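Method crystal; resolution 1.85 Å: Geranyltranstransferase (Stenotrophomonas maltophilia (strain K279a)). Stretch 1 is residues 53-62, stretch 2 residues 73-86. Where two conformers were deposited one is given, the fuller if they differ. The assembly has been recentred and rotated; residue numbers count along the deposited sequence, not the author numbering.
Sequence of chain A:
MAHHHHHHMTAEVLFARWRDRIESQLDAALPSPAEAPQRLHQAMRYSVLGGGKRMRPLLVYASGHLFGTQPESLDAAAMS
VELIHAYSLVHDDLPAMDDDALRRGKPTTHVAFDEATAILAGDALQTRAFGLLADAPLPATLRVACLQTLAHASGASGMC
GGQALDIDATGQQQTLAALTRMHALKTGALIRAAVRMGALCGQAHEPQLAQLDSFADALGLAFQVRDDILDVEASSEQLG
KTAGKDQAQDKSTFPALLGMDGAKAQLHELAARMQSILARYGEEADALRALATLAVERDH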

# COMPACT_ATOMS: atom_id res chain seq x y z
N LYS A 53 -9.67 20.28 -4.03
CA LYS A 53 -10.88 19.94 -4.77
C LYS A 53 -11.56 18.70 -4.22
O LYS A 53 -12.79 18.61 -4.30
CB LYS A 53 -10.59 19.73 -6.26
CG LYS A 53 -10.09 20.96 -7.02
CD LYS A 53 -9.58 20.52 -8.41
CE LYS A 53 -8.90 21.66 -9.15
NZ LYS A 53 -9.89 22.50 -9.87
N ARG A 54 -10.79 17.73 -3.69
CA ARG A 54 -11.31 16.45 -3.19
C ARG A 54 -12.15 15.74 -4.26
O ARG A 54 -13.20 15.17 -3.98
CB ARG A 54 -12.13 16.64 -1.90
CG ARG A 54 -11.42 17.37 -0.78
CD ARG A 54 -10.16 16.63 -0.30
NE ARG A 54 -9.70 17.15 0.99
CZ ARG A 54 -8.51 16.87 1.51
NH1 ARG A 54 -7.64 16.09 0.86
NH2 ARG A 54 -8.18 17.40 2.68
N MET A 55 -11.66 15.78 -5.50
CA MET A 55 -12.45 15.23 -6.60
C MET A 55 -12.77 13.76 -6.39
O MET A 55 -13.90 13.32 -6.62
CB MET A 55 -11.70 15.43 -7.92
CG MET A 55 -12.46 14.96 -9.13
SD MET A 55 -13.86 16.02 -9.57
CE MET A 55 -13.41 17.61 -8.84
N ARG A 56 -11.79 12.98 -5.91
CA ARG A 56 -12.05 11.55 -5.76
C ARG A 56 -13.01 11.24 -4.61
O ARG A 56 -13.95 10.44 -4.80
CB ARG A 56 -10.70 10.82 -5.67
CG ARG A 56 -9.94 10.98 -7.01
CD ARG A 56 -8.44 10.69 -6.88
NE ARG A 56 -7.76 10.95 -8.14
CZ ARG A 56 -7.45 12.16 -8.58
NH1 ARG A 56 -7.72 13.25 -7.87
NH2 ARG A 56 -6.84 12.28 -9.76
N PRO A 57 -12.87 11.81 -3.41
CA PRO A 57 -13.95 11.65 -2.42
C PRO A 57 -15.31 12.09 -2.93
O PRO A 57 -16.32 11.41 -2.68
CB PRO A 57 -13.49 12.54 -1.26
CG PRO A 57 -12.03 12.59 -1.38
CD PRO A 57 -11.71 12.52 -2.85
N LEU A 58 -15.37 13.22 -3.64
CA LEU A 58 -16.64 13.71 -4.16
C LEU A 58 -17.27 12.69 -5.12
O LEU A 58 -18.49 12.48 -5.11
CB LEU A 58 -16.45 15.05 -4.86
CG LEU A 58 -16.20 16.25 -3.96
CD1 LEU A 58 -16.00 17.49 -4.80
CD2 LEU A 58 -17.36 16.43 -3.00
N LEU A 59 -16.45 12.05 -5.94
CA LEU A 59 -16.99 11.03 -6.82
C LEU A 59 -17.57 9.85 -6.03
O LEU A 59 -18.61 9.31 -6.42
CB LEU A 59 -15.91 10.54 -7.78
CG LEU A 59 -15.52 11.52 -8.90
CD1 LEU A 59 -14.16 11.12 -9.47
CD2 LEU A 59 -16.59 11.51 -10.03
N VAL A 60 -16.91 9.43 -4.95
CA VAL A 60 -17.47 8.36 -4.12
C VAL A 60 -18.82 8.78 -3.56
O VAL A 60 -19.82 8.04 -3.65
CB VAL A 60 -16.49 7.98 -2.98
CG1 VAL A 60 -17.16 6.99 -2.02
CG2 VAL A 60 -15.19 7.37 -3.56
N TYR A 61 -18.88 9.96 -2.94
CA TYR A 61 -20.14 10.39 -2.35
C TYR A 61 -21.22 10.58 -3.41
O TYR A 61 -22.38 10.21 -3.20
CB TYR A 61 -19.93 11.68 -1.58
CG TYR A 61 -19.14 11.56 -0.29
CD1 TYR A 61 -19.58 10.74 0.76
CD2 TYR A 61 -17.99 12.32 -0.09
CE1 TYR A 61 -18.86 10.68 1.98
CE2 TYR A 61 -17.27 12.27 1.13
CZ TYR A 61 -17.71 11.45 2.15
OH TYR A 61 -17.00 11.41 3.33
N ALA A 62 -20.85 11.18 -4.55
CA ALA A 62 -21.84 11.50 -5.58
C ALA A 62 -22.37 10.23 -6.22
O ALA A 62 -23.55 10.15 -6.58
CB ALA A 62 -21.23 12.41 -6.65
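Stretch 2 (73-86) SLDAAAMSVELIHA

D75 to A86 of stretch 2 are helical, lying nearly antiparallel to helix 55-62: the N-to-C directions differ by 156° and the axes approach to 7.9 Å. At the closest register P57 meets A78, their CA atoms 4.3 Å apart and their CB atoms 4.1 Å apart. The short A78 leaves a shallow place that larger neighbours fill. V60 points toward stretch 2 and settles among L74, A77 and A78, its CG1 3.8 Å from A77 CB and 4.0 Å from A78 CB, while its CG2 reaches V81 CG2 at 3.9 Å. Y61 lays a ring face over the same alanine, with A78 CB 4.0 Å from the ring centroid, and its OH donates to D75 OD1 at 2.7 Å.

Toward the start of helix 55-62, V81 CG2 packs on R56 CB at 3.6 Å, and charged groups join the contact. Beyond V81 the R56 guanidinium lies flat on the H85 ring, centres 3.6 Å apart and planes 8° from parallel. The end of the E82 side chain reaches toward the start of helix 55-62: its OE2 forms a salt bridge with R54 NH1 at 2.9 Å, with NH1 as the donor, and its OE1 accepts from a water, 2.7 Å away, that also binds R56 N at 2.9 Å.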

# COMPACT_ATOMS: atom_id res chain seq x y z
N SER A 73 -21.93 5.31 5.18
CA SER A 73 -21.59 4.11 4.42
C SER A 73 -20.51 4.36 3.40
O SER A 73 -20.03 3.40 2.78
CB SER A 73 -22.82 3.57 3.68
OG SER A 73 -23.82 3.10 4.56
N LEU A 74 -20.15 5.61 3.17
CA LEU A 74 -19.24 5.98 2.10
C LEU A 74 -17.92 6.54 2.60
O LEU A 74 -16.98 6.65 1.80
CB LEU A 74 -19.94 7.01 1.18
CG LEU A 74 -21.17 6.45 0.46
CD1 LEU A 74 -22.09 7.56 -0.02
CD2 LEU A 74 -20.75 5.58 -0.76
N ASP A 75 -17.82 6.91 3.89
CA ASP A 75 -16.66 7.65 4.40
C ASP A 75 -15.36 6.88 4.18
O ASP A 75 -14.35 7.47 3.77
CB ASP A 75 -16.83 7.96 5.89
CG ASP A 75 -17.89 9.04 6.17
OD1 ASP A 75 -18.06 9.98 5.35
OD2 ASP A 75 -18.54 8.96 7.23
N ALA A 76 -15.34 5.58 4.50
CA ALA A 76 -14.10 4.82 4.34
C ALA A 76 -13.68 4.77 2.88
O ALA A 76 -12.49 4.94 2.56
CB ALA A 76 -14.25 3.39 4.89
N ALA A 77 -14.63 4.51 1.98
CA ALA A 77 -14.27 4.48 0.57
C ALA A 77 -13.78 5.83 0.11
O ALA A 77 -12.79 5.92 -0.63
CB ALA A 77 -15.47 4.04 -0.29
N ALA A 78 -14.46 6.90 0.54
CA ALA A 78 -14.08 8.25 0.13
C ALA A 78 -12.70 8.62 0.66
O ALA A 78 -11.88 9.18 -0.08
CB ALA A 78 -15.13 9.26 0.60
N MET A 79 -12.41 8.28 1.92
CA MET A 79 -11.06 8.54 2.42
C MET A 79 -10.02 7.71 1.67
O MET A 79 -8.92 8.20 1.37
CB MET A 79 -10.99 8.25 3.92
CG MET A 79 -11.67 9.30 4.77
SD MET A 79 -11.30 9.05 6.53
CE MET A 79 -12.40 7.69 6.87
N SER A 80 -10.33 6.45 1.38
CA SER A 80 -9.30 5.58 0.81
C SER A 80 -8.82 6.12 -0.54
O SER A 80 -7.62 6.07 -0.84
CB SER A 80 -9.82 4.15 0.67
OG SER A 80 -10.70 4.01 -0.44
N VAL A 81 -9.72 6.68 -1.35
CA VAL A 81 -9.24 7.10 -2.67
C VAL A 81 -8.44 8.38 -2.55
O VAL A 81 -7.51 8.60 -3.34
CB VAL A 81 -10.39 7.23 -3.69
CG1 VAL A 81 -11.02 5.87 -3.96
CG2 VAL A 81 -11.45 8.24 -3.22
N GLU A 82 -8.77 9.25 -1.58
CA GLU A 82 -7.98 10.46 -1.38
C GLU A 82 -6.61 10.14 -0.80
O GLU A 82 -5.63 10.81 -1.15
CB GLU A 82 -8.74 11.45 -0.48
CG GLU A 82 -8.13 12.86 -0.39
CD GLU A 82 -8.19 13.64 -1.70
OE1 GLU A 82 -8.71 13.11 -2.70
OE2 GLU A 82 -7.73 14.81 -1.73
N LEU A 83 -6.53 9.11 0.06
CA LEU A 83 -5.24 8.69 0.61
C LEU A 83 -4.34 8.08 -0.46
O LEU A 83 -3.12 8.32 -0.47
CB LEU A 83 -5.44 7.70 1.78
CG LEU A 83 -6.07 8.40 2.99
CD1 LEU A 83 -6.57 7.39 4.00
CD2 LEU A 83 -5.09 9.38 3.65
N ILE A 84 -4.90 7.28 -1.37
CA ILE A 84 -4.08 6.77 -2.47
C ILE A 84 -3.59 7.93 -3.32
O ILE A 84 -2.40 8.02 -3.67
CB ILE A 84 -4.85 5.73 -3.30
CG1 ILE A 84 -5.10 4.47 -2.45
CG2 ILE A 84 -4.07 5.36 -4.57
CD1 ILE A 84 -3.82 3.81 -1.92
N HIS A 85 -4.49 8.86 -3.65
CA HIS A 85 -4.11 10.01 -4.46
C HIS A 85 -3.01 10.82 -3.77
O HIS A 85 -1.99 11.16 -4.37
CB HIS A 85 -5.35 10.88 -4.71
CG HIS A 85 -5.08 12.13 -5.49
ND1 HIS A 85 -4.57 12.11 -6.77
CD2 HIS A 85 -5.26 13.44 -5.18
CE1 HIS A 85 -4.45 13.35 -7.22
NE2 HIS A 85 -4.85 14.17 -6.26
N ALA A 86 -3.19 11.09 -2.47
CA ALA A 86 -2.24 11.92 -1.74
C ALA A 86 -0.87 11.27 -1.69
O ALA A 86 0.15 11.94 -1.89
CB ALA A 86 -2.75 12.19 -0.32
O HOH W 1 -7.95 16.90 -3.21
O HOH W 2 -9.08 13.74 -5.25